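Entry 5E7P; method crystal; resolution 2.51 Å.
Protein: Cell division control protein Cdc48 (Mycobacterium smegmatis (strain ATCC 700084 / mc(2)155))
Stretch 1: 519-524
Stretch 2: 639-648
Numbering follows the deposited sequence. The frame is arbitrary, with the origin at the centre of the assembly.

Stretch 1 519-524: PRGVLL
Stretch 2 639-648: LLRPGRLERL

The two stretches, 117 or more residues apart in the chain wherever they touch, are joined as neighbouring parallel strands, with a short backbone ladder at the centre and a leucine cluster on one face. Together they bury 534 Å² of surface. The strand axes approach to 4.5 Å, and their N-to-C directions diverge by 54°, so the pairing is strongly twisted.

Register is set by Val522 opposite Arg647 (CA to CA 4.7 Å) and Leu523 opposite Leu648 (5.0 Å). Arg647 serves the ladder with both its backbone polar groups: its N donates to Gly521 O at 3.0 Å (162°), and its O accepts from Leu523 N, also at 3.0 Å (154°). Val522, lying between these two bonds, brings its CA to 3.5 Å from Arg647 O in a CA-H...O contact. Gly521 O also receives a weak bond from Glu646 N, at 3.1 Å and a bent 124°. The first stretch is extended throughout, with phi/psi of -63/140 at Gly521, -115/129 at Val522 and -107/111 at Leu523; in the second, Glu646 (-108/-18) interrupts the extension before Arg647 (-88/99) and Leu648 (-86/109).

Gly521 suits the tight entry to the pairing. Its CA lies 3.2 Å from Arg644 O, and a CB would fall 2.3 Å from that oxygen, a clash.

Leu523 buries the largest area, 100 Å². Its side chain (chi1 t, chi2 p) shares a sheet face with Leu648; its CB lies 4.3 Å from Leu648 CD1, while its CD2 meets Leu640 CD2 at 3.8 Å and its CD1 approaches Leu645 CD2 at 4.4 Å. Leu640 (m, t) starts sideways but its end comes nearer. On the other face, Val522 (t) sets CG2 4.3 Å from CB of the exposed Arg647 (t, t, m, chi4 171°).

Ahead of the second strand, a type II turn runs from Arg641 to Arg644, closed by Arg644 N to Arg641 O at 3.0 Å. Pro642 (-51/145) and Gly643 (90/-19) occupy its central positions; at Gly643 a CB would jam against the preceding carbonyl oxygen. Leu645 N donates to Leu639 O at 3.0 Å, spanning the turn. Glu646 (p, t, chi3 98°) turns its carboxylate back to accept from Gly643 N, which lies 2.7 Å from Glu646 OE1. The same OE1 is 3.2 Å from Arg520 CD and 4.1 Å from Arg520 NE, but well out of the guanidinium plane. Arg520 (m, m, chi3 132°, chi4 -102°) thus offers close packing and complementary charge, with no N-H directed at the oxygen.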

ATOM      1  N   PRO A 519      19.118  -7.094 -18.454  1.00 34.56           N
ATOM      2  CA  PRO A 519      19.105  -7.570 -17.066  1.00 33.84           C
ATOM      3  C   PRO A 519      18.871  -9.074 -16.966  1.00 31.49           C
ATOM      4  O   PRO A 519      17.911  -9.596 -17.529  1.00 30.53           O
ATOM      5  CB  PRO A 519      17.930  -6.811 -16.453  1.00 32.40           C
ATOM      6  CG  PRO A 519      17.869  -5.548 -17.233  1.00 31.93           C
ATOM      7  CD  PRO A 519      18.241  -5.923 -18.640  1.00 32.82           C
ATOM      8  N   ARG A 520      19.768  -9.762 -16.274  1.00 32.19           N
ATOM      9  CA  ARG A 520      19.662 -11.203 -16.109  1.00 34.62           C
ATOM     10  C   ARG A 520      18.696 -11.546 -14.981  1.00 31.97           C
ATOM     11  O   ARG A 520      18.545 -10.782 -14.025  1.00 29.65           O
ATOM     12  CB  ARG A 520      21.044 -11.804 -15.839  1.00 39.80           C
ATOM     13  CG  ARG A 520      22.002 -11.680 -17.016  1.00 44.89           C
ATOM     14  CD  ARG A 520      21.618 -12.640 -18.133  1.00 48.71           C
ATOM     15  NE  ARG A 520      21.591 -12.007 -19.447  1.00 50.37           N
ATOM     16  CZ  ARG A 520      20.479 -11.625 -20.069  1.00 54.10           C
ATOM     17  NH1 ARG A 520      19.298 -11.808 -19.497  1.00 56.99           N
ATOM     18  NH2 ARG A 520      20.547 -11.058 -21.265  1.00 55.01           N
ATOM     19  N   GLY A 521      18.033 -12.692 -15.106  1.00 30.00           N
ATOM     20  CA  GLY A 521      17.144 -13.174 -14.066  1.00 27.25           C
ATOM     21  C   GLY A 521      17.915 -13.459 -12.791  1.00 26.72           C
ATOM     22  O   GLY A 521      19.031 -13.981 -12.828  1.00 25.37           O
ATOM     23  N   VAL A 522      17.318 -13.112 -11.659  1.00 26.42           N
ATOM     24  CA  VAL A 522      17.983 -13.250 -10.373  1.00 26.24           C
ATOM     25  C   VAL A 522      17.296 -14.275  -9.476  1.00 30.15           C
ATOM     26  O   VAL A 522      16.081 -14.226  -9.278  1.00 32.07           O
ATOM     27  CB  VAL A 522      18.034 -11.898  -9.637  1.00 23.82           C
ATOM     28  CG1 VAL A 522      18.661 -12.064  -8.259  1.00 23.56           C
ATOM     29  CG2 VAL A 522      18.801 -10.875 -10.466  1.00 21.93           C
ATOM     30  N   LEU A 523      18.080 -15.208  -8.941  1.00 29.17           N
ATOM     31  CA  LEU A 523      17.590 -16.098  -7.895  1.00 27.10           C
ATOM     32  C   LEU A 523      18.193 -15.713  -6.551  1.00 27.63           C
ATOM     33  O   LEU A 523      19.391 -15.873  -6.323  1.00 26.47           O
ATOM     34  CB  LEU A 523      17.904 -17.561  -8.201  1.00 26.93           C
ATOM     35  CG  LEU A 523      17.440 -18.502  -7.082  1.00 25.29           C
ATOM     36  CD1 LEU A 523      15.923 -18.526  -6.988  1.00 24.32           C
ATOM     37  CD2 LEU A 523      17.996 -19.906  -7.254  1.00 26.04           C
ATOM     38  N   LEU A 524      17.348 -15.201  -5.665  1.00 28.55           N
ATOM     39  CA  LEU A 524      17.776 -14.774  -4.345  1.00 28.99           C
ATOM     40  C   LEU A 524      17.438 -15.871  -3.342  1.00 33.02           C
ATOM     41  O   LEU A 524      16.283 -16.272  -3.222  1.00 34.37           O
ATOM     42  CB  LEU A 524      17.057 -13.480  -3.977  1.00 28.88           C
ATOM     43  CG  LEU A 524      17.645 -12.607  -2.872  1.00 30.78           C
ATOM     44  CD1 LEU A 524      19.045 -12.166  -3.229  1.00 30.43           C
ATOM     45  CD2 LEU A 524      16.762 -11.403  -2.669  1.00 29.82           C
ATOM     46  N   LEU A 639      14.780 -23.777 -14.479  1.00 40.87           N
ATOM     47  CA  LEU A 639      14.599 -22.383 -14.085  1.00 40.98           C
ATOM     48  C   LEU A 639      15.938 -21.659 -13.972  1.00 40.13           C
ATOM     49  O   LEU A 639      15.998 -20.434 -14.063  1.00 40.46           O
ATOM     50  CB  LEU A 639      13.880 -22.302 -12.733  1.00 41.93           C
ATOM     51  CG  LEU A 639      12.352 -22.250 -12.642  1.00 42.87           C
ATOM     52  CD1 LEU A 639      11.848 -20.848 -12.909  1.00 40.29           C
ATOM     53  CD2 LEU A 639      11.686 -23.246 -13.578  1.00 45.40           C
ATOM     54  N   LEU A 640      17.007 -22.421 -13.772  1.00 40.60           N
ATOM     55  CA  LEU A 640      18.302 -21.841 -13.427  1.00 43.42           C
ATOM     56  C   LEU A 640      19.274 -21.792 -14.605  1.00 46.55           C
ATOM     57  O   LEU A 640      20.441 -21.442 -14.440  1.00 47.82           O
ATOM     58  CB  LEU A 640      18.932 -22.610 -12.261  1.00 43.42           C
ATOM     59  CG  LEU A 640      18.032 -22.830 -11.043  1.00 45.60           C
ATOM     60  CD1 LEU A 640      18.808 -23.459  -9.897  1.00 47.81           C
ATOM     61  CD2 LEU A 640      17.386 -21.523 -10.602  1.00 45.09           C
ATOM     62  N   ARG A 641      18.787 -22.141 -15.789  1.00 48.04           N
ATOM     63  CA  ARG A 641      19.617 -22.134 -16.987  1.00 50.30           C
ATOM     64  C   ARG A 641      19.811 -20.710 -17.507  1.00 47.45           C
ATOM     65  O   ARG A 641      18.995 -19.832 -17.223  1.00 45.36           O
ATOM     66  CB  ARG A 641      18.996 -23.033 -18.059  1.00 55.60           C
ATOM     67  CG  ARG A 641      18.947 -24.498 -17.658  1.00 61.02           C
ATOM     68  CD  ARG A 641      18.197 -25.339 -18.670  1.00 65.87           C
ATOM     69  NE  ARG A 641      18.056 -26.718 -18.213  1.00 71.53           N
ATOM     70  CZ  ARG A 641      17.311 -27.639 -18.818  1.00 75.55           C
ATOM     71  NH1 ARG A 641      16.629 -27.331 -19.915  1.00 75.47           N
ATOM     72  NH2 ARG A 641      17.245 -28.869 -18.321  1.00 77.47           N
ATOM     73  N   PRO A 642      20.910 -20.473 -18.247  1.00 47.61           N
ATOM     74  CA  PRO A 642      21.187 -19.159 -18.843  1.00 44.93           C
ATOM     75  C   PRO A 642      20.000 -18.617 -19.638  1.00 41.61           C
ATOM     76  O   PRO A 642      19.267 -19.385 -20.261  1.00 42.29           O
ATOM     77  CB  PRO A 642      22.364 -19.447 -19.774  1.00 46.22           C
ATOM     78  CG  PRO A 642      23.082 -20.567 -19.113  1.00 48.10           C
ATOM     79  CD  PRO A 642      22.019 -21.420 -18.470  1.00 48.79           C
ATOM     80  N   GLY A 643      19.815 -17.301 -19.599  1.00 37.55           N
ATOM     81  CA  GLY A 643      18.661 -16.672 -20.210  1.00 35.91           C
ATOM     82  C   GLY A 643      17.506 -16.574 -19.232  1.00 36.66           C
ATOM     83  O   GLY A 643      16.584 -15.780 -19.415  1.00 37.79           O
ATOM     84  N   ARG A 644      17.559 -17.389 -18.183  1.00 36.68           N
ATOM     85  CA  ARG A 644      16.515 -17.396 -17.168  1.00 35.60           C
ATOM     86  C   ARG A 644      17.058 -16.875 -15.839  1.00 34.10           C
ATOM     87  O   ARG A 644      17.737 -15.849 -15.806  1.00 35.09           O
ATOM     88  CB  ARG A 644      15.932 -18.802 -17.021  1.00 36.20           C
ATOM     89  CG  ARG A 644      15.547 -19.429 -18.354  1.00 36.60           C
ATOM     90  CD  ARG A 644      14.651 -20.641 -18.176  1.00 39.25           C
ATOM     91  NE  ARG A 644      14.121 -21.118 -19.451  1.00 41.96           N
ATOM     92  CZ  ARG A 644      14.451 -22.274 -20.017  1.00 43.70           C
ATOM     93  NH1 ARG A 644      15.312 -23.088 -19.419  1.00 45.37           N
ATOM     94  NH2 ARG A 644      13.915 -22.620 -21.179  1.00 43.57           N
ATOM     95  N   LEU A 645      16.762 -17.575 -14.749  1.00 32.46           N
ATOM     96  CA  LEU A 645      17.249 -17.174 -13.430  1.00 34.79           C
ATOM     97  C   LEU A 645      18.684 -17.649 -13.225  1.00 36.63           C
ATOM     98  O   LEU A 645      18.916 -18.671 -12.581  1.00 38.20           O
ATOM     99  CB  LEU A 645      16.344 -17.737 -12.331  1.00 36.15           C
ATOM    100  CG  LEU A 645      15.168 -16.888 -11.835  1.00 35.12           C
ATOM    101  CD1 LEU A 645      14.395 -16.260 -12.984  1.00 35.00           C
ATOM    102  CD2 LEU A 645      14.246 -17.727 -10.964  1.00 33.34           C
ATOM    103  N   GLU A 646      19.644 -16.905 -13.769  1.00 36.24           N
ATOM    104  CA  GLU A 646      21.031 -17.366 -13.810  1.00 38.03           C
ATOM    105  C   GLU A 646      21.972 -16.629 -12.855  1.00 38.32           C
ATOM    106  O   GLU A 646      23.063 -17.113 -12.553  1.00 38.80           O
ATOM    107  CB  GLU A 646      21.576 -17.296 -15.239  1.00 38.55           C
ATOM    108  CG  GLU A 646      21.618 -15.897 -15.824  1.00 40.81           C
ATOM    109  CD  GLU A 646      22.334 -15.852 -17.164  1.00 46.55           C
ATOM    110  OE1 GLU A 646      21.646 -15.865 -18.210  1.00 46.21           O
ATOM    111  OE2 GLU A 646      23.586 -15.807 -17.170  1.00 49.21           O
ATOM    112  N   ARG A 647      21.558 -15.459 -12.386  1.00 38.04           N
ATOM    113  CA  ARG A 647      22.360 -14.721 -11.418  1.00 39.83           C
ATOM    114  C   ARG A 647      21.997 -15.154 -10.000  1.00 38.99           C
ATOM    115  O   ARG A 647      21.005 -14.694  -9.430  1.00 37.61           O
ATOM    116  CB  ARG A 647      22.176 -13.213 -11.592  1.00 41.27           C
ATOM    117  CG  ARG A 647      22.960 -12.376 -10.599  1.00 46.02           C
ATOM    118  CD  ARG A 647      23.204 -10.980 -11.140  1.00 51.92           C
ATOM    119  NE  ARG A 647      24.102 -11.008 -12.289  1.00 57.83           N
ATOM    120  CZ  ARG A 647      24.357  -9.964 -13.070  1.00 60.53           C
ATOM    121  NH1 ARG A 647      23.779  -8.794 -12.831  1.00 60.27           N
ATOM    122  NH2 ARG A 647      25.192 -10.093 -14.093  1.00 62.30           N
ATOM    123  N   LEU A 648      22.809 -16.046  -9.442  1.00 37.57           N
ATOM    124  CA  LEU A 648      22.566 -16.600  -8.115  1.00 36.16           C
ATOM    125  C   LEU A 648      23.133 -15.712  -7.015  1.00 35.74           C
ATOM    126  O   LEU A 648      24.348 -15.613  -6.850  1.00 35.49           O
ATOM    127  CB  LEU A 648      23.170 -18.002  -8.008  1.00 37.45           C
ATOM    128  CG  LEU A 648      22.276 -19.197  -8.345  1.00 40.93           C
ATOM    129  CD1 LEU A 648      21.651 -19.068  -9.732  1.00 41.45           C
ATOM    130  CD2 LEU A 648      23.071 -20.491  -8.231  1.00 43.06           C
TER